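Long-range contacts in aldehyde dehydrogenase (Listeria monocytogenes, PDB 3K9D), which probably oxidises aldehydes with NAD or NADP as electron acceptor: residues 224-229 with 255-260; 375-380 with 395-400. One frame throughout, in Å; residues are numbered along the deposited sequence.

Contact 1. Residues 224-229 with 255-260; sequences AFIERS and QSVVVE
Ala224 opens the pairing with Val257: its N donates to Ser256 O, and its carbonyl O receives Val258 N at 3.0 Å along a nearly straight N-H...O line (172°). The methyl of Ala224 comes within 3.7 Å of Ser256 O on the face that Ile239 of helix 232-243 covers. Phe225 turns to the other face beside Val258. CG is anti to the backbone N (chi1 176°), beside the carbonyl carbon; CD1 of the ring lies 3.4 Å from Val258 O, which sits at the ring edge, while Trp355 and Ala358 of helix 355-368 pack against the same side chain. Ile226 N donates to Val258 O, and Ile226 CD1 rests on Val257 CG1 at 3.9 Å. These are neighbouring parallel strands of a right-handed beta-alpha-beta crossover through helix 232-243, in the Rossmann-like catalytic domain of the aldehyde dehydrogenase fold. Beyond Ile226 the strands separate, and a water takes over, donating to Ile226 O and accepting from Glu260 N. Glu227 CG packs 3.8 Å from Glu260 OE1, and a second water donates to Glu227 OE2 and Glu260 OE2, which would ease the repulsion between the two carboxylates. Arg228 then holds Glu260 at both oxygens: its backbone N meets OE1 at 2.8 Å, nearly in line with the C-O bond, whereas in the salt bridge NH2 reaches OE2 at 3.1 Å from above the carboxylate plane and NE adds a weak bond.

Contact 2. Residues 375-380 with 395-400; sequences LIIHSE and SRLLVN
Leu375 lies side by side with Leu397, the two side chains pointing the same way and their CD2 methyls 3.8 Å apart. Leu397 CD2 also meets Ile377 CG2 at 3.7 Å, and that same CG2 touches Val399 CG2, which makes one apolar row on the face where Phe388 and Ile385 of helix 382-391 pack. Ile377 CG2 stands between the backbone N and the carbonyl carbon, the position from which it reaches across to both neighbours, while CG1 is anti to N (chi1 -171°). On the other face the side chains of Ile376 and Leu398 cross more loosely, CG1 and CD1 being 4.1 Å apart. Between these two layers the backbones pair in parallel: Leu398 N donates to Leu375 O, Ile377 N to Leu398 O at 2.8 Å, and Asn400 N to Ile377 O, after a weak first bond from Leu375 N to Arg396 O. Asn400 then extends the ladder with its side chain. Its OD1 accepts Ser379 N at 3.2 Å and its ND2 donates to Ser379 O at 3.1 Å, so both ends of the amide are engaged by one residue and its rotation is fixed. His378 slides past Asn400 in the opposite direction, with ND1 3.8 Å from Asn400 CA. Strand 396-399 pairs on its far side with a strand of the second subunit, whose Ile445 packs on Leu397 and Val399. A parallel edge pair continued across the dimer interface in this way is characteristic of aldehyde dehydrogenases.

From the N terminus, the chain lays down most strands of the mixed sheet, up to 214-216, then enters the parallel sheet at strand 223-226. Contact 1 closes the loop through helix 232-243 when strand 256-260 arrives. The chain next runs to the far edge at strand 276-278 and steps back inward through 324-328 and 346-352, which lies beside 256-260, before passing helix 355-368 to strand 374-378. Contact 2 closes a shorter loop through helix 382-391. The loops are in series, neither nested nor crossed, yet beyond the strand ends Glu227 OE1 meets Ser379 OG and Ser229 OG meets Glu380 N, in probable hydrogen bonds. With the backbone pairing of strands 223-226 and 374-378 between them, the contacts run across four adjacent strands, from mid-sheet to the subunit interface.

Contact 1. Residues 224-229 with 255-260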
ATOM      1  N   ALA A 224      15.217   2.885 -24.251  1.00 17.76           N
ATOM      2  CA  ALA A 224      14.791   4.107 -24.959  1.00 17.08           C
ATOM      3  C   ALA A 224      14.606   3.778 -26.424  1.00 16.70           C
ATOM      4  O   ALA A 224      15.579   3.588 -27.146  1.00 17.64           O
ATOM      5  CB  ALA A 224      15.813   5.219 -24.800  1.00 19.42           C
ATOM      6  N   PHE A 225      13.352   3.705 -26.856  1.00 19.76           N
ATOM      7  CA  PHE A 225      13.019   3.376 -28.245  1.00 15.37           C
ATOM      8  C   PHE A 225      12.926   4.678 -29.069  1.00 19.63           C
ATOM      9  O   PHE A 225      11.994   5.470 -28.927  1.00 17.27           O
ATOM     10  CB  PHE A 225      11.727   2.523 -28.303  1.00 14.97           C
ATOM     11  CG  PHE A 225      11.226   2.209 -29.704  1.00 15.73           C
ATOM     12  CD1 PHE A 225      12.098   1.982 -30.759  1.00 15.10           C
ATOM     13  CD2 PHE A 225       9.860   2.124 -29.947  1.00 10.33           C
ATOM     14  CE1 PHE A 225      11.619   1.713 -32.031  1.00 21.41           C
ATOM     15  CE2 PHE A 225       9.366   1.838 -31.213  1.00 23.14           C
ATOM     16  CZ  PHE A 225      10.253   1.639 -32.261  1.00 20.20           C
ATOM     17  N   ILE A 226      13.934   4.911 -29.901  1.00 20.62           N
ATOM     18  CA  ILE A 226      13.861   6.024 -30.835  1.00 16.22           C
ATOM     19  C   ILE A 226      13.137   5.457 -32.042  1.00 16.33           C
ATOM     20  O   ILE A 226      13.732   4.752 -32.865  1.00 17.55           O
ATOM     21  CB  ILE A 226      15.249   6.546 -31.257  1.00 15.81           C
ATOM     22  CG1 ILE A 226      16.115   6.882 -30.042  1.00 15.47           C
ATOM     23  CG2 ILE A 226      15.100   7.737 -32.186  1.00 12.26           C
ATOM     24  CD1 ILE A 226      17.565   7.304 -30.417  1.00 17.69           C
ATOM     25  N   GLU A 227      11.837   5.730 -32.105  1.00 14.41           N
ATOM     26  CA  GLU A 227      10.989   5.229 -33.151  1.00 13.96           C
ATOM     27  C   GLU A 227      11.255   6.074 -34.401  1.00 16.78           C
ATOM     28  O   GLU A 227      11.794   7.171 -34.288  1.00 14.72           O
ATOM     29  CB  GLU A 227       9.532   5.266 -32.669  1.00 14.10           C
ATOM     30  CG  GLU A 227       8.523   4.616 -33.591  1.00 13.38           C
ATOM     31  CD  GLU A 227       7.906   5.600 -34.561  1.00 20.32           C
ATOM     32  OE1 GLU A 227       7.853   6.805 -34.230  1.00 19.07           O
ATOM     33  OE2 GLU A 227       7.481   5.166 -35.648  1.00 14.06           O
ATOM     34  N   ARG A 228      10.916   5.558 -35.585  1.00 15.82           N
ATOM     35  CA  ARG A 228      11.335   6.183 -36.844  1.00 21.07           C
ATOM     36  C   ARG A 228      10.781   7.588 -37.096  1.00 22.35           C
ATOM     37  O   ARG A 228      11.398   8.380 -37.809  1.00 18.84           O
ATOM     38  CB  ARG A 228      11.083   5.253 -38.035  1.00 12.85           C
ATOM     39  CG  ARG A 228       9.620   5.039 -38.404  1.00 15.67           C
ATOM     40  CD  ARG A 228       9.518   4.138 -39.640  1.00 22.49           C
ATOM     41  NE  ARG A 228       9.880   2.758 -39.327  1.00 25.23           N
ATOM     42  CZ  ARG A 228       9.957   1.765 -40.211  1.00 34.84           C
ATOM     43  NH1 ARG A 228       9.721   1.982 -41.493  1.00 17.09           N
ATOM     44  NH2 ARG A 228      10.291   0.545 -39.814  1.00 27.52           N
ATOM     45  N   SER A 229       9.641   7.918 -36.490  1.00 16.99           N
ATOM     46  CA  SER A 229       9.091   9.265 -36.626  1.00 18.47           C
ATOM     47  C   SER A 229       9.824  10.326 -35.786  1.00 19.68           C
ATOM     48  O   SER A 229       9.533  11.505 -35.939  1.00 17.12           O
ATOM     49  CB  SER A 229       7.586   9.293 -36.307  1.00 20.33           C
ATOM     50  OG  SER A 229       7.364   9.255 -34.912  1.00 16.76           O
ATOM     51  N   GLN A 255      18.942   2.576 -20.128  1.00 16.90           N
ATOM     52  CA  GLN A 255      19.933   1.507 -20.013  1.00 18.22           C
ATOM     53  C   GLN A 255      20.257   0.848 -21.359  1.00 18.88           C
ATOM     54  O   GLN A 255      21.300   0.203 -21.539  1.00 14.83           O
ATOM     55  CB  GLN A 255      19.488   0.476 -18.967  1.00 20.16           C
ATOM     56  CG  GLN A 255      19.526   1.009 -17.540  1.00 15.80           C
ATOM     57  CD  GLN A 255      20.944   1.293 -17.068  1.00 20.71           C
ATOM     58  OE1 GLN A 255      21.888   0.641 -17.507  1.00 25.05           O
ATOM     59  NE2 GLN A 255      21.099   2.267 -16.164  1.00 14.99           N
ATOM     60  N   SER A 256      19.353   1.036 -22.306  1.00 13.82           N
ATOM     61  CA  SER A 256      19.557   0.592 -23.671  1.00 15.58           C
ATOM     62  C   SER A 256      18.922   1.584 -24.638  1.00 21.86           C
ATOM     63  O   SER A 256      18.031   2.361 -24.251  1.00 18.26           O
ATOM     64  CB  SER A 256      19.009  -0.833 -23.897  1.00 15.07           C
ATOM     65  OG  SER A 256      17.616  -0.918 -23.675  1.00 19.49           O
ATOM     66  N   VAL A 257      19.429   1.576 -25.873  1.00 20.56           N
ATOM     67  CA  VAL A 257      18.798   2.247 -26.989  1.00 18.65           C
ATOM     68  C   VAL A 257      18.284   1.174 -27.954  1.00 14.84           C
ATOM     69  O   VAL A 257      18.997   0.256 -28.317  1.00 25.06           O
ATOM     70  CB  VAL A 257      19.744   3.265 -27.718  1.00 16.40           C
ATOM     71  CG1 VAL A 257      18.988   3.991 -28.832  1.00 16.34           C
ATOM     72  CG2 VAL A 257      20.320   4.293 -26.739  1.00 15.84           C
ATOM     73  N   VAL A 258      17.021   1.284 -28.327  1.00 15.52           N
ATOM     74  CA  VAL A 258      16.419   0.399 -29.302  1.00 15.58           C
ATOM     75  C   VAL A 258      16.066   1.279 -30.507  1.00 13.86           C
ATOM     76  O   VAL A 258      15.445   2.306 -30.339  1.00 11.94           O
ATOM     77  CB  VAL A 258      15.132  -0.287 -28.735  1.00 18.10           C
ATOM     78  CG1 VAL A 258      14.482  -1.189 -29.793  1.00 14.33           C
ATOM     79  CG2 VAL A 258      15.466  -1.111 -27.463  1.00 16.97           C
ATOM     80  N   VAL A 259      16.508   0.883 -31.703  1.00 17.74           N
ATOM     81  CA  VAL A 259      16.215   1.616 -32.944  1.00 18.84           C
ATOM     82  C   VAL A 259      15.655   0.649 -33.971  1.00 19.17           C
ATOM     83  O   VAL A 259      15.930  -0.552 -33.906  1.00 16.13           O
ATOM     84  CB  VAL A 259      17.497   2.311 -33.565  1.00 14.43           C
ATOM     85  CG1 VAL A 259      18.231   3.111 -32.524  1.00 20.81           C
ATOM     86  CG2 VAL A 259      18.431   1.292 -34.169  1.00 14.00           C
ATOM     87  N   GLU A 260      14.869   1.170 -34.910  1.00 17.38           N
ATOM     88  CA  GLU A 260      14.469   0.412 -36.095  1.00 18.92           C
ATOM     89  C   GLU A 260      15.622   0.418 -37.098  1.00 15.64           C
ATOM     90  O   GLU A 260      16.423   1.353 -37.120  1.00 20.67           O
ATOM     91  CB  GLU A 260      13.185   0.989 -36.719  1.00 18.32           C
ATOM     92  CG  GLU A 260      11.902   0.632 -35.959  1.00 30.64           C
ATOM     93  CD  GLU A 260      10.767   1.597 -36.235  1.00 32.75           C
ATOM     94  OE1 GLU A 260      10.885   2.783 -35.875  1.00 25.69           O
ATOM     95  OE2 GLU A 260       9.746   1.179 -36.807  1.00 27.70           O
TER
HETATM   96  O   HOH W   1      13.867   3.797 -35.238  1.00 14.56           O
HETATM   97  O   HOH W   2       7.429   2.801 -36.507  1.00  9.71           O

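Contact 2. Residues 375-380 with 395-400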
ATOM      1  N   LEU A 375      10.293   3.080 -18.960  1.00  9.38           N
ATOM      2  CA  LEU A 375      10.678   2.902 -20.355  1.00 19.12           C
ATOM      3  C   LEU A 375      10.530   4.286 -21.005  1.00 21.89           C
ATOM      4  O   LEU A 375       9.676   5.067 -20.611  1.00 14.85           O
ATOM      5  CB  LEU A 375       9.798   1.847 -21.060  1.00 13.59           C
ATOM      6  CG  LEU A 375      10.005   1.587 -22.564  1.00 13.61           C
ATOM      7  CD1 LEU A 375       9.817   0.156 -22.925  1.00 11.77           C
ATOM      8  CD2 LEU A 375       9.070   2.443 -23.416  1.00 18.69           C
ATOM      9  N   ILE A 376      11.387   4.590 -21.974  1.00 17.30           N
ATOM     10  CA  ILE A 376      11.389   5.892 -22.644  1.00 18.62           C
ATOM     11  C   ILE A 376      11.116   5.655 -24.135  1.00 16.33           C
ATOM     12  O   ILE A 376      11.578   4.681 -24.703  1.00 15.55           O
ATOM     13  CB  ILE A 376      12.734   6.664 -22.422  1.00 19.85           C
ATOM     14  CG1 ILE A 376      13.113   6.746 -20.936  1.00 19.19           C
ATOM     15  CG2 ILE A 376      12.675   8.077 -23.039  1.00 23.86           C
ATOM     16  CD1 ILE A 376      14.077   5.646 -20.450  1.00 23.70           C
ATOM     17  N   ILE A 377      10.293   6.502 -24.748  1.00 16.54           N
ATOM     18  CA  ILE A 377      10.050   6.418 -26.173  1.00 14.31           C
ATOM     19  C   ILE A 377      10.154   7.813 -26.806  1.00 18.11           C
ATOM     20  O   ILE A 377       9.662   8.807 -26.252  1.00 16.02           O
ATOM     21  CB  ILE A 377       8.657   5.774 -26.506  1.00 18.34           C
ATOM     22  CG1 ILE A 377       8.533   5.509 -28.023  1.00 16.73           C
ATOM     23  CG2 ILE A 377       7.515   6.629 -25.975  1.00 11.65           C
ATOM     24  CD1 ILE A 377       7.233   4.825 -28.487  1.00 17.90           C
ATOM     25  N   HIS A 378      10.813   7.869 -27.959  1.00 15.89           N
ATOM     26  CA  HIS A 378      10.891   9.078 -28.751  1.00 15.21           C
ATOM     27  C   HIS A 378      10.175   8.789 -30.033  1.00 18.69           C
ATOM     28  O   HIS A 378      10.542   7.872 -30.771  1.00 19.27           O
ATOM     29  CB  HIS A 378      12.349   9.493 -28.992  1.00 10.90           C
ATOM     30  CG  HIS A 378      13.116   9.726 -27.730  1.00 13.84           C
ATOM     31  ND1 HIS A 378      13.239  10.968 -27.145  1.00 14.99           N
ATOM     32  CD2 HIS A 378      13.800   8.868 -26.935  1.00  9.25           C
ATOM     33  CE1 HIS A 378      13.963  10.864 -26.046  1.00 13.58           C
ATOM     34  NE2 HIS A 378      14.302   9.596 -25.887  1.00 12.79           N
ATOM     35  N   SER A 379       9.133   9.567 -30.278  1.00 15.09           N
ATOM     36  CA  SER A 379       8.216   9.295 -31.362  1.00 20.05           C
ATOM     37  C   SER A 379       7.332  10.499 -31.552  1.00 22.11           C
ATOM     38  O   SER A 379       7.014  11.192 -30.585  1.00 24.87           O
ATOM     39  CB  SER A 379       7.313   8.098 -31.024  1.00 15.26           C
ATOM     40  OG  SER A 379       6.515   7.764 -32.133  1.00 13.88           O
ATOM     41  N   GLU A 380       6.931  10.732 -32.798  1.00 13.26           N
ATOM     42  CA  GLU A 380       5.870  11.692 -33.090  1.00 19.39           C
ATOM     43  C   GLU A 380       4.578  10.979 -33.514  1.00 23.28           C
ATOM     44  O   GLU A 380       3.637  11.594 -34.041  1.00 22.24           O
ATOM     45  CB  GLU A 380       6.322  12.705 -34.149  1.00 13.25           C
ATOM     46  CG  GLU A 380       7.558  13.533 -33.736  1.00 17.24           C
ATOM     47  CD  GLU A 380       7.286  14.463 -32.564  1.00 30.38           C
ATOM     48  OE1 GLU A 380       6.146  14.958 -32.448  1.00 30.88           O
ATOM     49  OE2 GLU A 380       8.209  14.704 -31.756  1.00 25.55           O
ATOM     50  N   SER A 395       5.693   1.528 -14.749  1.00 14.52           N
ATOM     51  CA  SER A 395       4.810   2.445 -14.032  1.00 19.18           C
ATOM     52  C   SER A 395       4.916   3.871 -14.538  1.00 24.25           C
ATOM     53  O   SER A 395       4.007   4.685 -14.337  1.00 19.35           O
ATOM     54  CB  SER A 395       5.100   2.399 -12.543  1.00 18.10           C
ATOM     55  OG  SER A 395       4.924   1.075 -12.059  1.00 17.45           O
ATOM     56  N   ARG A 396       6.033   4.176 -15.189  1.00 24.22           N
ATOM     57  CA  ARG A 396       6.217   5.492 -15.789  1.00 28.16           C
ATOM     58  C   ARG A 396       6.763   5.315 -17.198  1.00 22.16           C
ATOM     59  O   ARG A 396       7.821   4.739 -17.396  1.00 16.77           O
ATOM     60  CB  ARG A 396       7.097   6.418 -14.907  1.00 21.92           C
ATOM     61  CG  ARG A 396       8.455   5.842 -14.522  1.00 29.97           C
ATOM     62  CD  ARG A 396       9.121   6.506 -13.316  1.00 25.85           C
ATOM     63  NE  ARG A 396       8.289   6.539 -12.118  1.00 22.47           N
ATOM     64  CZ  ARG A 396       7.951   5.499 -11.350  1.00 30.05           C
ATOM     65  NH1 ARG A 396       8.353   4.271 -11.621  1.00 19.32           N
ATOM     66  NH2 ARG A 396       7.186   5.703 -10.281  1.00 18.15           N
ATOM     67  N   LEU A 397       6.011   5.785 -18.183  1.00 20.57           N
ATOM     68  CA  LEU A 397       6.476   5.727 -19.561  1.00 22.18           C
ATOM     69  C   LEU A 397       6.724   7.127 -20.099  1.00 18.92           C
ATOM     70  O   LEU A 397       5.823   7.945 -20.225  1.00 16.76           O
ATOM     71  CB  LEU A 397       5.506   4.957 -20.449  1.00 21.61           C
ATOM     72  CG  LEU A 397       6.114   4.185 -21.623  1.00 25.02           C
ATOM     73  CD1 LEU A 397       5.141   3.115 -22.037  1.00 27.47           C
ATOM     74  CD2 LEU A 397       6.431   5.074 -22.795  1.00 20.79           C
ATOM     75  N   LEU A 398       7.973   7.392 -20.434  1.00 16.72           N
ATOM     76  CA  LEU A 398       8.365   8.748 -20.772  1.00 19.38           C
ATOM     77  C   LEU A 398       8.382   8.985 -22.272  1.00 21.53           C
ATOM     78  O   LEU A 398       8.887   8.166 -23.024  1.00 17.36           O
ATOM     79  CB  LEU A 398       9.698   9.073 -20.120  1.00 14.23           C
ATOM     80  CG  LEU A 398       9.683   8.754 -18.628  1.00 18.87           C
ATOM     81  CD1 LEU A 398      11.065   8.908 -18.089  1.00 18.67           C
ATOM     82  CD2 LEU A 398       8.670   9.604 -17.838  1.00 18.55           C
ATOM     83  N   VAL A 399       7.773  10.096 -22.690  1.00 23.94           N
ATOM     84  CA  VAL A 399       7.702  10.450 -24.094  1.00 21.81           C
ATOM     85  C   VAL A 399       8.478  11.745 -24.347  1.00 18.25           C
ATOM     86  O   VAL A 399       8.206  12.775 -23.715  1.00 19.32           O
ATOM     87  CB  VAL A 399       6.237  10.566 -24.595  1.00 18.46           C
ATOM     88  CG1 VAL A 399       6.198  10.808 -26.101  1.00 14.52           C
ATOM     89  CG2 VAL A 399       5.425   9.298 -24.240  1.00 14.94           C
ATOM     90  N   ASN A 400       9.443  11.663 -25.263  1.00 20.12           N
ATOM     91  CA  ASN A 400      10.211  12.822 -25.768  1.00 23.55           C
ATOM     92  C   ASN A 400      10.865  13.656 -24.662  1.00 14.55           C
ATOM     93  O   ASN A 400      10.690  14.872 -24.595  1.00 20.81           O
ATOM     94  CB  ASN A 400       9.337  13.700 -26.684  1.00 15.82           C
ATOM     95  CG  ASN A 400       8.901  12.980 -27.945  1.00 15.27           C
ATOM     96  OD1 ASN A 400       9.584  12.098 -28.438  1.00 14.72           O
ATOM     97  ND2 ASN A 400       7.784  13.382 -28.490  1.00 14.69           N
TER